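Side-chain contacts in lipase (Pelosinus fermentans, PDB 5AH0), which hydrolyses ester bonds as a lipase of the alpha/beta-hydrolase clan and can break down the polyester poly(butylene adipate-co-terephthalate): residues M13-G16 against G22-Y25; L142-L145 against G149-W152; L168-N173 against Q302-I307; G176-N181 against Y288-F293; N324-K327 against S331-I334. All coordinates share one frame; numbering follows the deposited sequence.

The chain runs from strand 6-9 into a long loop, and contact 1 closes a short turn within it, before helix 32-38. Contact 2 closes another local loop, between helix 132-136 and strand 153-159. Two long-range contacts follow. Contact 3 joins the region of helix 167-170 to residues 302-307. Contact 4 is nested inside it and sets helix 173-190 against helix 288-294. These two touch, through Leu168 against Phe290 and Phe178. Contact 1 also reaches contact 4, where Met13 packs on Ala179. Contact 5 comes last, a local turn leading into strand 334-336 of the parallel sheet. Contacts 2 and 5 touch none of the others.

Contact 1 of 5, residues M13-G16 against G22-Y25; sequences MGWG and GLKY
Trp15 NE1 donates a hydrogen bond to Leu23 O at 3.0 Å. The N-H...O angle is 160°, and the oxygen lies near the plane of the indole. The donor stands somewhat off the carbonyl plane. Leu23 adds an apolar touch, CD2 to Trp15 CZ2 at 4.0 Å. Tyr25 takes one face of the same indole. Its ring turns an edge to the six-membered ring, with the planes at 79° and Tyr25 CD2 3.6 Å from Trp15 CZ3. Tyr25 CB sits over the five-membered ring in a CH-pi contact. CG of Tyr25 is anti to the backbone N (chi1 -178°), which carries the ring on past Trp15 to Gly14, where CE2 meets CA at 3.4 Å. A water links Trp15 O to Tyr25 N. The phenol OH is hydrogen-bonded to Gly11 N and His113 ND1. His113 ends strand 108-113, the strand that leads to the nucleophile elbow in this fold. Putting a leucine in place of Trp15 would probably leave Leu23 O without its indole donor and open a gap beside Tyr25. The loop after strand 6-9 is thus folded on itself by one straight bond and a T-shaped stack. The stack and the hydroxyl bonds to Gly11 and His113 together probably hold the Tyr25 ring, consistent with a second-shell role near the active site.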
loop_
_atom_site.group_PDB
_atom_site.type_symbol
_atom_site.label_atom_id
_atom_site.label_comp_id
_atom_site.label_asym_id
_atom_site.label_seq_id
_atom_site.Cartn_x
_atom_site.Cartn_y
_atom_site.Cartn_z
ATOM N N MET A 13 4.943 2.408 5.087
ATOM C CA MET A 13 5.643 3.634 5.506
ATOM C C MET A 13 5.389 4.828 4.604
ATOM O O MET A 13 6.045 5.864 4.742
ATOM C CB MET A 13 7.155 3.417 5.597
ATOM C CG MET A 13 7.602 2.353 6.581
ATOM S SD MET A 13 7.165 2.768 8.259
ATOM C CE MET A 13 7.885 4.395 8.477
ATOM N N GLY A 14 4.433 4.694 3.693
ATOM C CA GLY A 14 4.046 5.797 2.830
ATOM C C GLY A 14 3.459 6.951 3.621
ATOM O O GLY A 14 3.006 6.754 4.753
ATOM N N TRP A 15 3.467 8.146 3.025
ATOM C CA TRP A 15 3.040 9.389 3.690
ATOM C C TRP A 15 2.164 10.281 2.802
ATOM O O TRP A 15 2.211 10.188 1.575
ATOM C CB TRP A 15 4.271 10.181 4.154
ATOM C CG TRP A 15 5.159 10.599 3.033
ATOM C CD1 TRP A 15 5.127 11.788 2.350
ATOM C CD2 TRP A 15 6.221 9.832 2.450
ATOM N NE1 TRP A 15 6.103 11.800 1.370
ATOM C CE2 TRP A 15 6.796 10.619 1.423
ATOM C CE3 TRP A 15 6.749 8.563 2.699
ATOM C CZ2 TRP A 15 7.865 10.171 0.648
ATOM C CZ3 TRP A 15 7.804 8.119 1.917
ATOM C CH2 TRP A 15 8.346 8.919 0.905
ATOM N N GLY A 16 1.356 11.139 3.427
ATOM C CA GLY A 16 0.409 11.972 2.705
ATOM C C GLY A 16 0.979 13.321 2.308
ATOM O O GLY A 16 2.044 13.718 2.781
ATOM N N GLY A 22 8.336 18.959 0.769
ATOM C CA GLY A 22 9.454 18.949 -0.144
ATOM C C GLY A 22 9.659 17.636 -0.860
ATOM O O GLY A 22 10.468 17.565 -1.774
ATOM N N LEU A 23 8.951 16.591 -0.446
ATOM C CA LEU A 23 9.046 15.292 -1.113
ATOM C C LEU A 23 7.687 14.597 -1.159
ATOM O O LEU A 23 7.167 14.155 -0.133
ATOM C CB LEU A 23 10.064 14.384 -0.417
ATOM C CG LEU A 23 10.546 13.196 -1.263
ATOM C CD1 LEU A 23 11.475 13.660 -2.370
ATOM C CD2 LEU A 23 11.211 12.140 -0.435
ATOM N N LYS A 24 7.116 14.512 -2.353
ATOM C CA LYS A 24 5.881 13.770 -2.572
ATOM C C LYS A 24 6.182 12.271 -2.658
ATOM O O LYS A 24 7.120 11.857 -3.349
ATOM C CB LYS A 24 5.206 14.248 -3.857
ATOM C CG LYS A 24 3.913 15.002 -3.674
ATOM C CD LYS A 24 4.087 16.252 -2.855
ATOM C CE LYS A 24 2.747 16.867 -2.589
ATOM N NZ LYS A 24 2.892 18.052 -1.726
ATOM N N TYR A 25 5.408 11.454 -1.956
ATOM C CA TYR A 25 5.524 10.009 -2.104
ATOM C C TYR A 25 5.336 9.608 -3.564
ATOM O O TYR A 25 6.050 8.755 -4.082
ATOM C CB TYR A 25 4.492 9.290 -1.246
ATOM C CG TYR A 25 4.568 7.776 -1.300
ATOM C CD1 TYR A 25 3.931 7.056 -2.307
ATOM C CD2 TYR A 25 5.236 7.060 -0.316
ATOM C CE1 TYR A 25 3.992 5.668 -2.350
ATOM C CE2 TYR A 25 5.280 5.678 -0.345
ATOM C CZ TYR A 25 4.655 4.991 -1.361
ATOM O OH TYR A 25 4.694 3.610 -1.380
HETATM O O HOH W 1 2.934 12.325 -0.282
#

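Contact 2 of 5, residues L142-L145 against G149-W152; sequences LSSL and GKSW
Lys150 reaches across a short loop to the backbone of Ser144. Its CB lies over one face of the Trp152 indole, 3.6 Å above the plane and toward the rim. CG is anti to the carbonyl carbon, and the chain then runs extended through CD toward residues 142-145. CE is the first atom to touch them. It comes 3.5 Å from Ser144 OG and 3.2 Å from Ser144 O. A bend at the last torsion (chi4 70°) turns NZ onto Ser144 O. The modelled 2.3 Å from NZ to that oxygen is very short, so the exact geometry of this hydrogen bond is doubtful. Leu145 O is further from NZ, at 3.5 Å. Ser144 OG also has a weak hydrogen bond to Tyr62 OH of helix 54-66. Ser143 OG accepts a weak bond from Leu145 N, the pattern of an ST turn at the start of the 3-10 segment. Backbone bonding of Lys150 to Leu127 anchors its base beside helix 116-129. The loop before strand 153-159 is therefore bridged by a lysine whose ammonium end is placed at the carbonyl of Ser144, and no carboxylate meets it across this contact.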
loop_
_atom_site.group_PDB
_atom_site.type_symbol
_atom_site.label_atom_id
_atom_site.label_comp_id
_atom_site.label_asym_id
_atom_site.label_seq_id
_atom_site.Cartn_x
_atom_site.Cartn_y
_atom_site.Cartn_z
ATOM N N LEU A 142 -24.300 0.688 11.587
ATOM C CA LEU A 142 -23.216 -0.074 10.958
ATOM C C LEU A 142 -22.604 0.692 9.775
ATOM O O LEU A 142 -23.317 1.398 9.058
ATOM C CB LEU A 142 -23.738 -1.435 10.491
ATOM C CG LEU A 142 -22.803 -2.340 9.691
ATOM C CD1 LEU A 142 -21.731 -2.942 10.593
ATOM C CD2 LEU A 142 -23.576 -3.426 8.966
ATOM N N SER A 143 -21.291 0.551 9.564
ATOM C CA SER A 143 -20.639 1.213 8.433
ATOM C C SER A 143 -21.090 0.661 7.091
ATOM O O SER A 143 -21.113 -0.554 6.884
ATOM C CB SER A 143 -19.123 1.102 8.508
ATOM O OG SER A 143 -18.552 1.703 7.353
ATOM N N SER A 144 -21.417 1.571 6.177
ATOM C CA SER A 144 -21.916 1.217 4.853
ATOM C C SER A 144 -20.984 0.285 4.070
ATOM O O SER A 144 -21.435 -0.485 3.218
ATOM C CB SER A 144 -22.161 2.495 4.048
ATOM O OG SER A 144 -22.497 2.214 2.701
ATOM N N LEU A 145 -19.690 0.340 4.376
ATOM C CA LEU A 145 -18.714 -0.507 3.707
ATOM C C LEU A 145 -19.069 -1.993 3.794
ATOM O O LEU A 145 -18.849 -2.747 2.844
ATOM C CB LEU A 145 -17.317 -0.275 4.287
ATOM C CG LEU A 145 -16.209 -1.124 3.655
ATOM C CD1 LEU A 145 -16.141 -0.904 2.140
ATOM C CD2 LEU A 145 -14.859 -0.858 4.313
ATOM N N GLY A 149 -22.371 -5.597 -2.260
ATOM C CA GLY A 149 -23.030 -5.256 -3.506
ATOM C C GLY A 149 -22.509 -4.028 -4.223
ATOM O O GLY A 149 -23.122 -3.574 -5.183
ATOM N N LYS A 150 -21.375 -3.493 -3.784
ATOM C CA LYS A 150 -20.872 -2.258 -4.368
ATOM C C LYS A 150 -19.771 -2.516 -5.379
ATOM O O LYS A 150 -18.657 -2.874 -5.024
ATOM C CB LYS A 150 -20.361 -1.320 -3.276
ATOM C CG LYS A 150 -21.275 -1.201 -2.087
ATOM C CD LYS A 150 -20.866 -0.058 -1.174
ATOM C CE LYS A 150 -21.714 -0.046 0.097
ATOM N NZ LYS A 150 -21.403 -1.195 1.008
ATOM N N SER A 151 -20.080 -2.314 -6.649
ATOM C CA SER A 151 -19.074 -2.453 -7.684
ATOM C C SER A 151 -18.609 -1.060 -8.116
ATOM O O SER A 151 -19.115 -0.493 -9.085
ATOM C CB SER A 151 -19.621 -3.256 -8.864
ATOM O OG SER A 151 -18.636 -3.410 -9.871
ATOM N N TRP A 152 -17.661 -0.509 -7.359
ATOM C CA TRP A 152 -17.228 0.884 -7.499
ATOM C C TRP A 152 -15.812 1.056 -8.064
ATOM O O TRP A 152 -15.294 2.173 -8.168
ATOM C CB TRP A 152 -17.315 1.574 -6.136
ATOM C CG TRP A 152 -18.712 1.701 -5.592
ATOM C CD1 TRP A 152 -19.873 1.249 -6.168
ATOM C CD2 TRP A 152 -19.093 2.321 -4.359
ATOM N NE1 TRP A 152 -20.949 1.563 -5.370
ATOM C CE2 TRP A 152 -20.499 2.220 -4.255
ATOM C CE3 TRP A 152 -18.384 2.961 -3.335
ATOM C CZ2 TRP A 152 -21.203 2.729 -3.170
ATOM C CZ3 TRP A 152 -19.088 3.466 -2.257
ATOM C CH2 TRP A 152 -20.482 3.347 -2.182
#

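Contact 3 of 5, residues L168-N173 against Q302-I307; sequences LADGIN and QGRVII
Helix 167-170 presents Asp170 to Arg304 and Ile307, in the loop that runs from helix 288-294 to strand 334-336. The carboxylate and the guanidinium pass one another running opposite ways, with their planes 28° apart. Asp170 OD2 is 4.0 Å from Arg304 NH2, a long salt bridge. The oxygen lies well out of the guanidinium plane, so the attraction is one of charge, without a hydrogen bond. NH2 is equally close to Asp170 CB, at 4.0 Å. Arg304 gets to this place through a bend at chi3 (97°). Ile307 and Asp170 reach toward each other, CD1 of Ile307 3.7 Å from Asp170 OD2. The stronger polar partners lie outside the two segments. Asp170 OD2 takes a hydrogen bond from Thr241 OG1 and a salt bridge from Arg299 NH1, while Arg304 NH2 pairs with Asp242 OD2. OD2 of the buried Asp170 is thus held by Thr241 and Arg299, with Arg304 a more distant charge, and this probably offsets its negative charge. Thr241 and Asp242 stand at the start of helix 241-250. The pattern is that of a multi-residue salt-bridge network, in which two acids and two arginines join a short helix, a loop and the beginning of a second helix.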
loop_
_atom_site.group_PDB
_atom_site.type_symbol
_atom_site.label_atom_id
_atom_site.label_comp_id
_atom_site.label_asym_id
_atom_site.label_seq_id
_atom_site.Cartn_x
_atom_site.Cartn_y
_atom_site.Cartn_z
ATOM N N LEU A 168 11.295 -9.554 4.380
ATOM C CA LEU A 168 11.705 -8.432 5.215
ATOM C C LEU A 168 10.889 -8.408 6.497
ATOM O O LEU A 168 11.405 -8.113 7.571
ATOM C CB LEU A 168 11.520 -7.102 4.495
ATOM C CG LEU A 168 12.176 -5.912 5.196
ATOM C CD1 LEU A 168 13.651 -5.795 4.832
ATOM C CD2 LEU A 168 11.446 -4.634 4.896
ATOM N N ALA A 169 9.609 -8.739 6.385
ATOM C CA ALA A 169 8.732 -8.731 7.553
ATOM C C ALA A 169 8.823 -10.038 8.347
ATOM O O ALA A 169 8.432 -10.078 9.513
ATOM C CB ALA A 169 7.283 -8.463 7.133
ATOM N N ASP A 170 9.341 -11.096 7.724
ATOM C CA ASP A 170 9.508 -12.375 8.418
ATOM C C ASP A 170 10.627 -12.302 9.456
ATOM O O ASP A 170 10.599 -13.017 10.456
ATOM C CB ASP A 170 9.788 -13.521 7.432
ATOM C CG ASP A 170 8.570 -13.887 6.578
ATOM O OD1 ASP A 170 7.667 -13.046 6.403
ATOM O OD2 ASP A 170 8.500 -15.037 6.095
ATOM N N GLY A 171 11.617 -11.449 9.195
ATOM C CA GLY A 171 12.730 -11.241 10.108
ATOM C C GLY A 171 12.374 -10.478 11.376
ATOM O O GLY A 171 13.226 -10.268 12.240
ATOM N N ILE A 172 11.117 -10.054 11.478
ATOM C CA ILE A 172 10.586 -9.391 12.672
ATOM C C ILE A 172 11.362 -8.145 13.113
ATOM O O ILE A 172 10.834 -7.034 13.066
ATOM C CB ILE A 172 10.517 -10.359 13.857
ATOM C CG1 ILE A 172 9.587 -11.523 13.511
ATOM C CG2 ILE A 172 10.022 -9.631 15.095
ATOM C CD1 ILE A 172 9.507 -12.600 14.575
ATOM N N ASN A 173 12.607 -8.320 13.541
ATOM C CA ASN A 173 13.372 -7.199 14.065
ATOM C C ASN A 173 13.788 -6.210 12.988
ATOM O O ASN A 173 13.951 -5.020 13.245
ATOM C CB ASN A 173 14.609 -7.701 14.788
ATOM C CG ASN A 173 14.434 -7.707 16.281
ATOM O OD1 ASN A 173 13.534 -7.055 16.810
ATOM N ND2 ASN A 173 15.285 -8.453 16.975
ATOM N N GLN A 302 8.741 -26.260 8.738
ATOM C CA GLN A 302 7.434 -26.849 8.519
ATOM C C GLN A 302 6.340 -25.919 9.045
ATOM O O GLN A 302 6.495 -25.285 10.091
ATOM C CB GLN A 302 7.392 -28.242 9.154
ATOM C CG GLN A 302 7.905 -28.293 10.583
ATOM C CD GLN A 302 7.944 -29.711 11.141
ATOM O OE1 GLN A 302 7.541 -30.664 10.470
ATOM N NE2 GLN A 302 8.440 -29.856 12.370
ATOM N N GLY A 303 5.265 -25.784 8.275
ATOM C CA GLY A 303 4.151 -24.940 8.665
ATOM C C GLY A 303 4.223 -23.520 8.121
ATOM O O GLY A 303 3.204 -22.837 8.035
ATOM N N ARG A 304 5.417 -23.074 7.737
ATOM C CA ARG A 304 5.561 -21.743 7.147
ATOM C C ARG A 304 5.923 -21.846 5.671
ATOM O O ARG A 304 6.384 -22.890 5.216
ATOM C CB ARG A 304 6.623 -20.923 7.884
ATOM C CG ARG A 304 6.217 -20.481 9.279
ATOM C CD ARG A 304 7.340 -19.717 9.954
ATOM N NE ARG A 304 7.179 -18.270 9.840
ATOM C CZ ARG A 304 8.172 -17.402 10.008
ATOM N NH1 ARG A 304 9.388 -17.848 10.285
ATOM N NH2 ARG A 304 7.956 -16.095 9.891
ATOM N N VAL A 305 5.717 -20.760 4.932
ATOM C CA VAL A 305 6.093 -20.692 3.522
ATOM C C VAL A 305 7.578 -20.986 3.372
ATOM O O VAL A 305 8.411 -20.365 4.040
ATOM C CB VAL A 305 5.772 -19.310 2.934
ATOM C CG1 VAL A 305 6.256 -19.202 1.483
ATOM C CG2 VAL A 305 4.283 -19.027 3.042
ATOM N N ILE A 306 7.913 -21.933 2.502
ATOM C CA ILE A 306 9.314 -22.305 2.316
ATOM C C ILE A 306 9.998 -21.246 1.458
ATOM O O ILE A 306 9.504 -20.885 0.387
ATOM C CB ILE A 306 9.487 -23.705 1.672
ATOM C CG1 ILE A 306 9.475 -24.813 2.736
ATOM C CG2 ILE A 306 10.819 -23.794 0.943
ATOM C CD1 ILE A 306 8.172 -24.987 3.491
ATOM N N ILE A 307 11.117 -20.732 1.956
ATOM C CA ILE A 307 11.812 -19.630 1.312
ATOM C C ILE A 307 13.172 -20.052 0.764
ATOM O O ILE A 307 14.139 -20.253 1.501
ATOM C CB ILE A 307 11.949 -18.466 2.284
ATOM C CG1 ILE A 307 10.547 -17.937 2.577
ATOM C CG2 ILE A 307 12.846 -17.365 1.703
ATOM C CD1 ILE A 307 10.489 -17.077 3.769
#

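Contact 4 of 5, residues G176-N181 against Y288-F293; sequences GDFAKN and YPFGRF
Phe178 and Phe290 form a T-shaped pair between two nearly antiparallel helices, whose segment axes approach to 11.3 Å at an angle of 160°. The edge of Phe178 points at the face of Phe290. Its CD1 lies over the ring centre, 3.5 Å from Phe290 CD2, and the planes stand at 84°. CG of Phe178 is anti to the backbone N (chi1 -180°), and CB also lies over Phe290 in a CH-pi contact at 4.2 Å from the ring centroid. Pro289 CG lies against the opposite face of Phe290, toward the rim. Polar atoms gather at the edge of the same ring. Asp177 OD2 is 3.1 Å from Phe290 CZ, near the ring plane, where the positive ring hydrogens point. Asn181 ND2 is a looser neighbour, 4.3 Å from the same CZ. Within its own helix, Asn181 ND2 donates to Asp177 O at 2.7 Å from above the carbonyl plane. Asp177 O also accepts the helical bond from Asn181 N. With an alanine at Phe290, the edge of Phe178 would probably lose the ring it points into, and a gap would open between the helices. Helix 173-190 probably corresponds to the lid helix of related thermophilic Bacillus lipases, and this aromatic helix-helix packing would be consistent with the helical cap over the active site in that family.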
loop_
_atom_site.group_PDB
_atom_site.type_symbol
_atom_site.label_atom_id
_atom_site.label_comp_id
_atom_site.label_asym_id
_atom_site.label_seq_id
_atom_site.Cartn_x
_atom_site.Cartn_y
_atom_site.Cartn_z
ATOM N N GLY A 176 11.208 -3.269 12.053
ATOM C CA GLY A 176 11.308 -2.042 12.823
ATOM C C GLY A 176 12.554 -1.232 12.487
ATOM O O GLY A 176 12.550 -0.004 12.575
ATOM N N ASP A 177 13.633 -1.911 12.112
ATOM C CA ASP A 177 14.838 -1.197 11.730
ATOM C C ASP A 177 14.579 -0.432 10.444
ATOM O O ASP A 177 15.007 0.714 10.288
ATOM C CB ASP A 177 16.013 -2.145 11.535
ATOM C CG ASP A 177 17.274 -1.416 11.109
ATOM O OD1 ASP A 177 17.980 -0.878 11.992
ATOM O OD2 ASP A 177 17.549 -1.353 9.890
ATOM N N PHE A 178 13.869 -1.077 9.522
ATOM C CA PHE A 178 13.534 -0.441 8.264
ATOM C C PHE A 178 12.644 0.777 8.491
ATOM O O PHE A 178 12.839 1.817 7.875
ATOM C CB PHE A 178 12.832 -1.402 7.317
ATOM C CG PHE A 178 12.479 -0.766 6.015
ATOM C CD1 PHE A 178 13.443 -0.610 5.038
ATOM C CD2 PHE A 178 11.212 -0.258 5.791
ATOM C CE1 PHE A 178 13.141 0.019 3.852
ATOM C CE2 PHE A 178 10.902 0.374 4.598
ATOM C CZ PHE A 178 11.866 0.514 3.634
ATOM N N ALA A 179 11.652 0.641 9.363
ATOM C CA ALA A 179 10.749 1.749 9.603
ATOM C C ALA A 179 11.509 2.948 10.153
ATOM O O ALA A 179 11.461 4.039 9.572
ATOM C CB ALA A 179 9.640 1.337 10.547
ATOM N N LYS A 180 12.223 2.732 11.259
ATOM C CA LYS A 180 13.010 3.784 11.879
ATOM C C LYS A 180 13.923 4.466 10.869
ATOM O O LYS A 180 13.959 5.695 10.783
ATOM C CB LYS A 180 13.841 3.218 13.024
ATOM C CG LYS A 180 13.033 2.860 14.262
ATOM C CD LYS A 180 13.783 1.847 15.113
ATOM C CE LYS A 180 13.273 1.870 16.539
ATOM N NZ LYS A 180 13.828 0.767 17.350
ATOM N N ASN A 181 14.629 3.674 10.068
ATOM C CA ASN A 181 15.573 4.247 9.121
ATOM C C ASN A 181 14.897 5.004 7.984
ATOM O O ASN A 181 15.443 5.982 7.482
ATOM C CB ASN A 181 16.473 3.162 8.555
ATOM C CG ASN A 181 17.607 2.821 9.488
ATOM O OD1 ASN A 181 18.578 3.578 9.606
ATOM N ND2 ASN A 181 17.496 1.679 10.167
ATOM N N TYR A 288 20.145 -0.380 0.605
ATOM C CA TYR A 288 21.284 -1.265 0.417
ATOM C C TYR A 288 21.331 -2.445 1.419
ATOM O O TYR A 288 21.418 -3.597 1.007
ATOM C CB TYR A 288 22.595 -0.478 0.464
ATOM C CG TYR A 288 23.808 -1.385 0.390
ATOM C CD1 TYR A 288 24.177 -1.989 -0.808
ATOM C CD2 TYR A 288 24.574 -1.651 1.522
ATOM C CE1 TYR A 288 25.291 -2.843 -0.877
ATOM C CE2 TYR A 288 25.688 -2.490 1.464
ATOM C CZ TYR A 288 26.040 -3.079 0.263
ATOM O OH TYR A 288 27.129 -3.914 0.208
ATOM N N PRO A 289 21.276 -2.167 2.731
ATOM C CA PRO A 289 21.350 -3.326 3.623
ATOM C C PRO A 289 20.097 -4.203 3.558
ATOM O O PRO A 289 20.189 -5.414 3.748
ATOM C CB PRO A 289 21.499 -2.691 5.010
ATOM C CG PRO A 289 20.787 -1.383 4.884
ATOM C CD PRO A 289 21.087 -0.907 3.479
ATOM N N PHE A 290 18.939 -3.605 3.309
ATOM C CA PHE A 290 17.707 -4.385 3.274
ATOM C C PHE A 290 17.634 -5.301 2.051
ATOM O O PHE A 290 17.261 -6.468 2.178
ATOM C CB PHE A 290 16.505 -3.432 3.365
ATOM C CG PHE A 290 16.555 -2.582 4.604
ATOM C CD1 PHE A 290 16.381 -3.160 5.852
ATOM C CD2 PHE A 290 16.867 -1.236 4.535
ATOM C CE1 PHE A 290 16.473 -2.403 6.996
ATOM C CE2 PHE A 290 16.959 -0.476 5.688
ATOM C CZ PHE A 290 16.759 -1.056 6.912
ATOM N N GLY A 291 18.031 -4.785 0.888
ATOM C CA GLY A 291 18.193 -5.597 -0.306
ATOM C C GLY A 291 19.119 -6.781 -0.094
ATOM O O GLY A 291 18.820 -7.890 -0.546
ATOM N N ARG A 292 20.250 -6.561 0.583
ATOM C CA ARG A 292 21.196 -7.650 0.833
ATOM C C ARG A 292 20.633 -8.640 1.834
ATOM O O ARG A 292 20.815 -9.852 1.681
ATOM C CB ARG A 292 22.551 -7.109 1.313
ATOM C CG ARG A 292 23.337 -6.435 0.193
ATOM C CD ARG A 292 24.768 -6.097 0.558
ATOM N NE ARG A 292 25.726 -7.160 0.275
ATOM C CZ ARG A 292 26.266 -7.925 1.211
ATOM N NH1 ARG A 292 25.933 -7.736 2.487
ATOM N NH2 ARG A 292 27.133 -8.868 0.875
ATOM N N PHE A 293 19.939 -8.136 2.851
ATOM C CA PHE A 293 19.327 -9.032 3.811
ATOM C C PHE A 293 18.321 -9.950 3.124
ATOM O O PHE A 293 18.364 -11.152 3.318
ATOM C CB PHE A 293 18.631 -8.280 4.952
ATOM C CG PHE A 293 17.878 -9.194 5.877
ATOM C CD1 PHE A 293 18.536 -9.848 6.911
ATOM C CD2 PHE A 293 16.528 -9.449 5.671
ATOM C CE1 PHE A 293 17.855 -10.727 7.750
ATOM C CE2 PHE A 293 15.828 -10.324 6.511
ATOM C CZ PHE A 293 16.493 -10.964 7.556
#

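Contact 5 of 5, residues N324-K327 against S331-I334; sequences NGPK and SDKI
Ile334 stands at about a right angle to both Asn324 and Lys327, and its CD1 end is set among their atoms. Ile334 CD1 lies 3.5 Å from Lys327 CD and 3.6 Å from Gly325 CA. Asn324 OD1 is 4.0 Å from Ile334 CD1. The extended CG1 branch of Ile334, anti to the carbonyl carbon (chi1 -58°), reaches this spot, while CG2 turns to Asn324 O at 3.8 Å. Any CB on Gly325 would run into Ile334 CD1. Lys327 folds back at chi2 and chi3, which brings its CG and CD across the isoleucine tip. Its NZ is modelled in a salt bridge with Asp164, though its position is less certain. Ile334 belongs to strand 334-336, which pairs in parallel with strand 346-348 in the central sheet of the alpha/beta-hydrolase fold, so the turn packs against that strand. Pro326 and Asp332 cross obliquely on another part of the turn. Asp332 OD2 comes 3.1 Å from Pro326 CG, a close approach for an oxygen and a ring CH2 carbon. That carboxylate is held by hydrogen bonds from Ala253 N to OD1 and from Trp346 NE1 to OD2. Pro326 also touches Trp346, as does Ile334.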
loop_
_atom_site.group_PDB
_atom_site.type_symbol
_atom_site.label_atom_id
_atom_site.label_comp_id
_atom_site.label_asym_id
_atom_site.label_seq_id
_atom_site.Cartn_x
_atom_site.Cartn_y
_atom_site.Cartn_z
ATOM N N ASN A 324 3.737 -10.473 -8.780
ATOM C CA ASN A 324 2.923 -10.604 -9.989
ATOM C C ASN A 324 1.463 -10.857 -9.650
ATOM O O ASN A 324 0.589 -10.740 -10.503
ATOM C CB ASN A 324 3.440 -11.713 -10.904
ATOM C CG ASN A 324 3.501 -13.063 -10.222
ATOM O OD1 ASN A 324 3.125 -13.217 -9.059
ATOM N ND2 ASN A 324 3.937 -14.065 -10.965
ATOM N N GLY A 325 1.204 -11.236 -8.402
ATOM C CA GLY A 325 -0.148 -11.508 -7.959
ATOM C C GLY A 325 -0.134 -12.474 -6.796
ATOM O O GLY A 325 0.880 -13.127 -6.551
ATOM N N PRO A 326 -1.256 -12.560 -6.065
ATOM C CA PRO A 326 -1.350 -13.476 -4.929
ATOM C C PRO A 326 -1.408 -14.912 -5.409
ATOM O O PRO A 326 -2.299 -15.248 -6.189
ATOM C CB PRO A 326 -2.656 -13.066 -4.251
ATOM C CG PRO A 326 -3.464 -12.434 -5.327
ATOM C CD PRO A 326 -2.496 -11.792 -6.271
ATOM N N LYS A 327 -0.462 -15.733 -4.962
ATOM C CA LYS A 327 -0.398 -17.133 -5.356
ATOM C C LYS A 327 -0.645 -18.076 -4.191
ATOM O O LYS A 327 -1.365 -19.069 -4.318
ATOM C CB LYS A 327 0.959 -17.460 -5.984
ATOM C CG LYS A 327 1.092 -17.086 -7.444
ATOM C CD LYS A 327 1.974 -15.891 -7.598
ATOM C CE LYS A 327 3.346 -16.155 -7.049
ATOM N NZ LYS A 327 4.106 -14.887 -7.042
ATOM N N SER A 331 -6.564 -18.573 -5.208
ATOM C CA SER A 331 -7.017 -19.185 -6.448
ATOM C C SER A 331 -7.040 -18.180 -7.592
ATOM O O SER A 331 -7.468 -18.507 -8.696
ATOM C CB SER A 331 -8.396 -19.808 -6.254
ATOM O OG SER A 331 -8.344 -20.768 -5.215
ATOM N N ASP A 332 -6.594 -16.958 -7.312
ATOM C CA ASP A 332 -6.516 -15.906 -8.318
ATOM C C ASP A 332 -5.775 -16.384 -9.560
ATOM O O ASP A 332 -4.720 -16.999 -9.459
ATOM C CB ASP A 332 -5.816 -14.666 -7.743
ATOM C CG ASP A 332 -6.718 -13.847 -6.829
ATOM O OD1 ASP A 332 -7.812 -14.346 -6.480
ATOM O OD2 ASP A 332 -6.332 -12.709 -6.459
ATOM N N LYS A 333 -6.319 -16.091 -10.736
ATOM C CA LYS A 333 -5.637 -16.458 -11.972
ATOM C C LYS A 333 -4.634 -15.381 -12.363
ATOM O O LYS A 333 -4.965 -14.200 -12.435
ATOM C CB LYS A 333 -6.630 -16.695 -13.119
ATOM C CG LYS A 333 -7.449 -17.972 -12.997
ATOM C CD LYS A 333 -8.382 -18.139 -14.187
ATOM C CE LYS A 333 -9.176 -19.435 -14.098
ATOM N NZ LYS A 333 -10.167 -19.583 -15.208
ATOM N N ILE A 334 -3.396 -15.786 -12.603
ATOM C CA ILE A 334 -2.383 -14.828 -13.010
ATOM C C ILE A 334 -1.970 -15.112 -14.440
ATOM O O ILE A 334 -1.641 -16.240 -14.788
ATOM C CB ILE A 334 -1.171 -14.870 -12.076
ATOM C CG1 ILE A 334 -1.632 -14.593 -10.650
ATOM C CG2 ILE A 334 -0.125 -13.848 -12.500
ATOM C CD1 ILE A 334 -0.535 -14.677 -9.646
#